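Local coordinates for protein adhesin (PDB 6VT2) that probably mediates bacterial adhesion by binding sialylated host glycans through two tandem Siglec-like modules, each followed by an atypical Rib domain, at residues Q142-L147 against V198-V203; T150-V155 against Y172-N177; D325-N330 against N363-V368. All blocks are in the same frame, centred on the assembly; numbering follows the deposited sequence.

Contact 1. Residues Q142-L147 against V198-V203. With CA (calcium ion), chain J.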
# COMPACT_ATOMS: atom_id res chain seq x y z
N GLN A 142 19.15 9.60 7.94
CA GLN A 142 20.52 9.31 8.57
C GLN A 142 20.78 10.35 9.64
O GLN A 142 21.32 9.95 10.62
CB GLN A 142 21.47 9.45 7.38
CG GLN A 142 22.85 8.96 7.71
CD GLN A 142 23.79 9.53 6.70
OE1 GLN A 142 24.43 10.53 6.95
NE2 GLN A 142 23.86 8.90 5.55
N ASN A 143 20.38 11.60 9.42
CA ASN A 143 20.66 12.64 10.41
C ASN A 143 19.45 13.53 10.51
O ASN A 143 19.21 14.31 9.59
CB ASN A 143 21.82 13.48 9.96
CG ASN A 143 22.29 14.48 11.03
OD1 ASN A 143 21.63 14.68 12.01
ND2 ASN A 143 23.43 15.10 10.81
N ALA A 144 18.72 13.40 11.60
CA ALA A 144 17.48 14.11 11.82
C ALA A 144 17.73 15.55 12.15
O ALA A 144 16.76 16.32 12.24
CB ALA A 144 16.64 13.47 12.92
N ASN A 145 18.98 15.94 12.35
CA ASN A 145 19.38 17.33 12.56
C ASN A 145 19.88 17.98 11.29
O ASN A 145 20.19 19.17 11.28
CB ASN A 145 20.47 17.41 13.65
CG ASN A 145 21.01 18.81 13.87
OD1 ASN A 145 22.17 19.12 13.54
ND2 ASN A 145 20.18 19.66 14.45
N SER A 146 19.99 17.22 10.19
CA SER A 146 20.48 17.80 8.93
C SER A 146 19.92 16.96 7.79
O SER A 146 20.57 16.05 7.25
CB SER A 146 22.01 17.85 8.87
OG SER A 146 22.38 18.33 7.60
N LEU A 147 18.67 17.25 7.45
CA LEU A 147 17.98 16.49 6.41
C LEU A 147 18.59 16.78 5.05
O LEU A 147 18.95 17.89 4.79
CB LEU A 147 16.50 16.85 6.38
CG LEU A 147 15.60 16.01 7.25
CD1 LEU A 147 15.96 16.09 8.70
CD2 LEU A 147 14.15 16.38 7.00
N VAL A 198 10.19 12.99 11.38
CA VAL A 198 11.42 12.26 11.11
C VAL A 198 12.00 11.65 12.38
O VAL A 198 11.80 12.13 13.49
CB VAL A 198 12.50 13.15 10.47
CG1 VAL A 198 12.03 13.71 9.19
CG2 VAL A 198 12.86 14.26 11.47
N ASP A 199 12.81 10.61 12.23
CA ASP A 199 13.61 10.05 13.34
C ASP A 199 14.86 9.49 12.66
O ASP A 199 14.91 9.28 11.46
CB ASP A 199 12.90 9.03 14.27
CG ASP A 199 13.54 8.83 15.66
OD1 ASP A 199 14.55 9.58 15.94
OD2 ASP A 199 13.27 7.90 16.29
N THR A 200 15.86 9.27 13.48
CA THR A 200 17.10 8.68 13.02
C THR A 200 16.86 7.23 12.69
O THR A 200 16.25 6.51 13.48
CB THR A 200 18.15 8.75 14.10
OG1 THR A 200 18.11 10.06 14.69
CG2 THR A 200 19.53 8.52 13.49
N ASP A 201 17.36 6.80 11.53
CA ASP A 201 17.38 5.38 11.21
C ASP A 201 18.58 4.79 11.92
O ASP A 201 19.71 5.13 11.58
CB ASP A 201 17.46 5.11 9.72
CG ASP A 201 17.10 3.66 9.34
OD1 ASP A 201 17.23 2.77 10.20
OD2 ASP A 201 16.65 3.52 8.19
N ARG A 202 18.31 3.91 12.86
CA ARG A 202 19.32 3.23 13.64
C ARG A 202 19.26 1.72 13.52
O ARG A 202 19.92 1.01 14.29
CB ARG A 202 19.20 3.60 15.12
CG ARG A 202 19.26 5.06 15.38
CD ARG A 202 19.07 5.33 16.90
NE ARG A 202 17.72 4.98 17.35
CZ ARG A 202 17.42 4.02 18.23
NH1 ARG A 202 18.37 3.26 18.76
NH2 ARG A 202 16.16 3.81 18.55
N VAL A 203 18.48 1.21 12.59
CA VAL A 203 18.28 -0.23 12.46
C VAL A 203 18.61 -0.62 11.03
O VAL A 203 18.02 -0.09 10.09
CB VAL A 203 16.84 -0.61 12.80
CG1 VAL A 203 16.75 -2.15 12.83
CG2 VAL A 203 16.47 -0.04 14.17
CA CA J . 16.76 1.03 8.60
O HOH W 1 19.80 12.00 13.88
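Ala-144 meets strand 198-200 with its methyl group, inside the first atypical Rib domain, where the turn after strand 139-141 lies against strand 198-200, the parallel partner of 139-141 in the sheet. A type I beta turn from Asn-143 to Ser-146 carries the alanine, whose CB points at the strand and lies 4.1 Å from Val-198 CG2 and equally near Thr-200 OG1. Val-198 divides its two branches between two partners. CG2, set between the backbone N and the carbonyl carbon, receives the alanine, while CG1, beside the backbone N, lies 4.1 Å from Leu-147 CD2. Leu-147 crosses the valine obliquely, and both side chains are buried and also touch helix 149-162, the leucine at Lys-152 and the valine at Val-155.

Nearer the surface Thr-200 takes over. Its OG1 lies beside the backbone N (chi1 -44°), with CG2 anti to that N and packed 3.7 Å from Gln-142 O. The hydroxyl shares a water with the turn: the water accepts from Ala-144 N at 2.9 Å and lies 2.7 Å from Thr-200 OG1. No direct hydrogen bond joins the two segments, so this bridge is their polar link. The turn also braces itself, because Asn-143 OD1 accepts from Asn-145 N in an Asx turn, with the donor 44° out of the carbonyl plane.

Past the strand the chain enters the calcium site at the junction with the second Siglec-like module, completed by Asp-230, Asn-231 and Asp-305. Gln-142 NE2 reaches toward the same module and is hydrogen-bonded to Ser-307 O. Asp-201 binds the calcium ion with both carboxylate oxygens, and its OD1 additionally accepts from Val-203 N, closing a second Asx turn as Val-203 O coordinates the ion at 2.2 Å.

Contact 2. Residues T150-V155 against Y172-N177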
# COMPACT_ATOMS: atom_id res chain seq x y z
N THR A 150 16.64 15.03 -0.38
CA THR A 150 15.88 13.81 -0.57
C THR A 150 15.03 13.50 0.65
O THR A 150 13.88 13.08 0.54
CB THR A 150 16.84 12.65 -0.87
OG1 THR A 150 17.56 12.91 -2.08
CG2 THR A 150 16.11 11.32 -0.99
N ASP A 151 15.60 13.70 1.84
CA ASP A 151 14.82 13.55 3.06
C ASP A 151 13.63 14.50 3.07
O ASP A 151 12.51 14.08 3.38
CB ASP A 151 15.66 13.86 4.29
CG ASP A 151 16.74 12.83 4.56
OD1 ASP A 151 16.56 11.65 4.13
OD2 ASP A 151 17.75 13.23 5.21
N LYS A 152 13.87 15.78 2.74
CA LYS A 152 12.82 16.79 2.78
C LYS A 152 11.73 16.46 1.78
O LYS A 152 10.53 16.55 2.09
CB LYS A 152 13.42 18.16 2.52
CG LYS A 152 14.31 18.67 3.65
CD LYS A 152 15.05 19.96 3.28
CE LYS A 152 15.88 20.45 4.45
NZ LYS A 152 16.46 21.81 4.18
N ASP A 153 12.12 16.05 0.57
CA ASP A 153 11.10 15.73 -0.41
C ASP A 153 10.25 14.58 0.08
O ASP A 153 9.03 14.54 -0.16
CB ASP A 153 11.73 15.42 -1.76
CG ASP A 153 12.34 16.66 -2.41
OD1 ASP A 153 11.87 17.78 -2.11
OD2 ASP A 153 13.28 16.52 -3.22
N ALA A 154 10.89 13.63 0.77
CA ALA A 154 10.17 12.47 1.28
C ALA A 154 9.20 12.87 2.38
O ALA A 154 8.11 12.31 2.50
CB ALA A 154 11.12 11.40 1.80
N VAL A 155 9.60 13.81 3.24
CA VAL A 155 8.69 14.28 4.28
C VAL A 155 7.50 14.99 3.65
O VAL A 155 6.36 14.71 4.01
CB VAL A 155 9.42 15.17 5.28
CG1 VAL A 155 8.43 15.90 6.18
CG2 VAL A 155 10.43 14.32 6.10
N TYR A 172 4.45 23.62 1.05
CA TYR A 172 5.10 22.88 2.13
C TYR A 172 6.57 23.25 2.18
O TYR A 172 7.14 23.28 1.14
CB TYR A 172 4.96 21.40 1.85
CG TYR A 172 3.54 20.96 1.80
CD1 TYR A 172 2.80 21.04 0.64
CD2 TYR A 172 2.90 20.53 2.93
CE1 TYR A 172 1.49 20.62 0.59
CE2 TYR A 172 1.56 20.18 2.91
CZ TYR A 172 0.85 20.20 1.73
OH TYR A 172 -0.45 19.82 1.73
N SER A 173 7.10 23.52 3.36
CA SER A 173 8.53 23.80 3.56
C SER A 173 9.00 22.84 4.66
O SER A 173 8.31 22.68 5.57
CB SER A 173 8.73 25.19 3.93
OG SER A 173 10.08 25.51 4.11
N VAL A 174 10.16 22.22 4.50
CA VAL A 174 10.73 21.36 5.53
C VAL A 174 12.05 21.97 5.97
O VAL A 174 12.90 22.29 5.13
CB VAL A 174 10.95 19.93 5.01
CG1 VAL A 174 11.52 19.04 6.14
CG2 VAL A 174 9.71 19.38 4.45
N SER A 175 12.22 22.11 7.26
CA SER A 175 13.44 22.71 7.77
C SER A 175 14.54 21.67 7.85
O SER A 175 14.34 20.48 7.55
CB SER A 175 13.22 23.30 9.15
OG SER A 175 13.12 22.27 10.12
N GLU A 176 15.70 22.13 8.33
CA GLU A 176 16.87 21.27 8.43
C GLU A 176 16.66 20.07 9.33
O GLU A 176 17.36 19.07 9.16
CB GLU A 176 18.06 22.10 8.94
CG GLU A 176 18.49 23.23 7.99
CD GLU A 176 17.57 24.47 8.06
OE1 GLU A 176 16.51 24.42 8.71
OE2 GLU A 176 17.93 25.50 7.45
N ASN A 177 15.72 20.14 10.28
CA ASN A 177 15.45 19.07 11.23
C ASN A 177 14.11 18.40 10.99
O ASN A 177 13.64 17.64 11.86
CB ASN A 177 15.54 19.60 12.66
CG ASN A 177 14.39 20.48 13.04
OD1 ASN A 177 13.60 20.86 12.21
ND2 ASN A 177 14.27 20.78 14.31
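Lys-152 lays the aliphatic part of its side chain along Val-174, the two side chains sliding past each other in opposite directions where helix 149-162 covers the end of strand 171-174. The lysine leaves the helix with CG anti to the carbonyl carbon (chi1 -69°) and is fully extended from there on. Its CG lies 3.8 Å from both CB and CG1 of Val-174. Farther out, CE rides over the backbone as the strand gives way to a turn, 3.5 Å from Ser-175 O and 3.6 Å from Val-174 O.

Val-174 has a branch for each of two helix residues one turn apart. CG1, anti to the backbone N, faces the lysine methylenes. CG2, beside the backbone N, touches Val-155 CG1 at 4.1 Å and also lies near the backbone oxygen of Lys-152. The two valines meet at a slant, and Val-155 is the buried member of the pair. This is helix-on-sheet packing within the first atypical Rib domain: Val-155 and Val-174 both also rest on Val-180 of the adjacent strand 180-183, and Leu-147 touches both Lys-152 and Val-174.

No hydrogen bond crosses between the segments. The lysine therefore contributes here chiefly as a hydrocarbon chain, packing its methylenes against Val-174 while its end lies over the backbone oxygens. The carbonyl oxygens of Val-174 and Ser-175 near CE probably suit the positively charged end of the chain, and in the conformer of Glu-176 described here its carboxylate may add a weak, longer-range attraction.

Contact 3. Residues D325-N330 against N363-V368. With CA (calcium ion), chain G.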
# COMPACT_ATOMS: atom_id res chain seq x y z
N ASP A 325 15.06 -38.31 -3.33
CA ASP A 325 14.51 -37.76 -2.11
C ASP A 325 13.13 -37.17 -2.32
O ASP A 325 12.39 -37.00 -1.34
CB ASP A 325 15.46 -36.71 -1.56
CG ASP A 325 16.73 -37.24 -1.04
OD1 ASP A 325 16.94 -38.45 -1.07
OD2 ASP A 325 17.58 -36.39 -0.63
N LYS A 326 12.74 -36.83 -3.55
CA LYS A 326 11.39 -36.33 -3.74
C LYS A 326 10.45 -37.25 -4.48
O LYS A 326 9.29 -36.91 -4.60
CB LYS A 326 11.41 -35.00 -4.47
CG LYS A 326 11.98 -35.08 -5.80
CD LYS A 326 11.77 -33.69 -6.58
CE LYS A 326 10.43 -33.47 -7.09
NZ LYS A 326 10.34 -32.31 -8.02
N TYR A 327 10.92 -38.35 -5.03
CA TYR A 327 10.09 -39.28 -5.77
C TYR A 327 9.96 -40.59 -5.02
O TYR A 327 10.95 -41.12 -4.53
CB TYR A 327 10.74 -39.60 -7.16
CG TYR A 327 10.70 -38.37 -8.02
CD1 TYR A 327 9.49 -37.79 -8.39
CD2 TYR A 327 11.86 -37.78 -8.47
CE1 TYR A 327 9.44 -36.65 -9.14
CE2 TYR A 327 11.82 -36.63 -9.19
CZ TYR A 327 10.62 -36.07 -9.55
OH TYR A 327 10.55 -34.90 -10.30
N THR A 328 8.75 -41.14 -5.02
CA THR A 328 8.48 -42.47 -4.51
C THR A 328 7.77 -43.24 -5.61
O THR A 328 6.67 -42.81 -6.01
CB THR A 328 7.60 -42.38 -3.27
OG1 THR A 328 8.33 -41.66 -2.28
CG2 THR A 328 7.28 -43.75 -2.75
N PRO A 329 8.35 -44.34 -6.09
CA PRO A 329 7.66 -45.15 -7.09
C PRO A 329 6.34 -45.70 -6.58
O PRO A 329 6.22 -46.09 -5.42
CB PRO A 329 8.65 -46.27 -7.41
CG PRO A 329 9.95 -45.75 -6.93
CD PRO A 329 9.71 -44.84 -5.80
N ASN A 330 5.37 -45.75 -7.50
CA ASN A 330 4.16 -46.55 -7.34
C ASN A 330 4.45 -47.99 -7.72
O ASN A 330 5.23 -48.26 -8.63
CB ASN A 330 3.05 -46.03 -8.22
CG ASN A 330 2.63 -44.61 -7.82
OD1 ASN A 330 2.68 -44.24 -6.65
ND2 ASN A 330 2.27 -43.84 -8.78
N ASN A 363 4.08 -39.59 -12.29
CA ASN A 363 4.64 -39.58 -10.95
C ASN A 363 6.15 -39.40 -10.98
O ASN A 363 6.66 -38.43 -10.46
CB ASN A 363 4.27 -40.89 -10.26
CG ASN A 363 4.90 -41.02 -8.91
OD1 ASN A 363 4.96 -40.06 -8.15
ND2 ASN A 363 5.42 -42.20 -8.62
N LEU A 364 6.86 -40.33 -11.56
CA LEU A 364 8.31 -40.24 -11.70
C LEU A 364 8.67 -39.47 -12.94
O LEU A 364 7.84 -39.32 -13.83
CB LEU A 364 8.89 -41.63 -11.78
CG LEU A 364 8.51 -42.53 -10.62
CD1 LEU A 364 9.15 -43.89 -10.78
CD2 LEU A 364 8.83 -41.88 -9.34
N PRO A 365 9.91 -39.01 -13.02
CA PRO A 365 10.38 -38.33 -14.23
C PRO A 365 10.16 -39.20 -15.44
O PRO A 365 10.26 -40.43 -15.36
CB PRO A 365 11.86 -38.08 -13.95
CG PRO A 365 11.92 -37.99 -12.48
CD PRO A 365 10.93 -39.00 -11.96
N ASN A 366 9.85 -38.56 -16.55
CA ASN A 366 9.65 -39.29 -17.77
C ASN A 366 10.92 -39.94 -18.25
O ASN A 366 10.85 -40.83 -19.11
CB ASN A 366 9.12 -38.40 -18.86
CG ASN A 366 7.73 -37.83 -18.56
OD1 ASN A 366 6.88 -38.48 -17.98
ND2 ASN A 366 7.53 -36.63 -18.92
N ASN A 367 12.08 -39.51 -17.72
CA ASN A 367 13.38 -40.09 -18.09
C ASN A 367 13.99 -40.91 -16.95
O ASN A 367 15.15 -41.05 -16.88
CB ASN A 367 14.34 -39.06 -18.66
CG ASN A 367 14.69 -37.97 -17.69
OD1 ASN A 367 13.94 -37.70 -16.81
ND2 ASN A 367 15.78 -37.30 -17.94
N VAL A 368 13.14 -41.52 -16.14
CA VAL A 368 13.66 -42.54 -15.19
C VAL A 368 14.03 -43.78 -15.98
O VAL A 368 13.47 -44.02 -17.03
CB VAL A 368 12.70 -42.99 -14.08
CG1 VAL A 368 12.78 -41.94 -13.05
CG2 VAL A 368 11.33 -43.35 -14.60
CA CA G . 12.73 -42.21 -3.30
O HOH W 2 6.75 -39.52 -6.12
O HOH W 3 11.29 -41.15 -1.57
O HOH W 4 14.05 -42.48 -1.30
O HOH W 5 11.10 -43.64 -2.41
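Tyr-327 presents one face of its ring to Pro-365, whose CD stands over the ring centre, 3.6 Å from the centroid and 7° off the normal, a well-centred CH-pi contact. Pro-365 CG sits to one side of it, 3.6 Å from Tyr-327 CE2. At the base of the ring, Tyr-327 CB packs 3.7 Å from Leu-364 CD2, and the other leucine methyl, CD1, lies 4.2 Å from Pro-329 CB.

Beside this apolar patch Asn-363 grips the backbone of the other loop. With CG anti to the backbone N (chi1 175°), its amide is carried out toward that loop, and ND2 donates to Thr-328 O at 3.0 Å in a nearly straight bond (173°), the acceptor lying in the amide plane. The OD1 end of the same amide accepts from a water that in turn accepts from Thr-328 N, so one asparagine holds both polar backbone atoms of the threonine, one of them through water.

In the second atypical Rib domain these two loops lie at the end facing the preceding Siglec-like module. The opposite ring face of Tyr-327 carries Lys-326 CG near its rim, and the phenol OH is hydrogen-bonded to Glu-220 of that module, which also forms a salt bridge with Lys-326. Asn-360 OD1 accepts from Asn-363 ND2 and Asn-330 N. Tyr-327 O binds a calcium ion at 2.4 Å, together with Thr-324, Asp-393 and waters.

Followed from the N terminus, the chain first opens contact 1, which closes a loop with 50 residues between its segments by bringing 198-203 back against 142-147. Contact 2 is nested inside that loop; it closes a shorter one, of 16 intervening residues, and joins helix 149-162 to strand 171-174. Their centres are 12 Å apart and they touch, through a probable hydrogen bond from Leu-147 N to Glu-176 O and packing of Val-198 on Val-155 and Asn-177, so together they tie turn, helix and strands into one domain. Contact 3 comes later in series, closing a loop with 32 residues between two loops of the other Rib domain, its centre about 56 Å from that of contact 1.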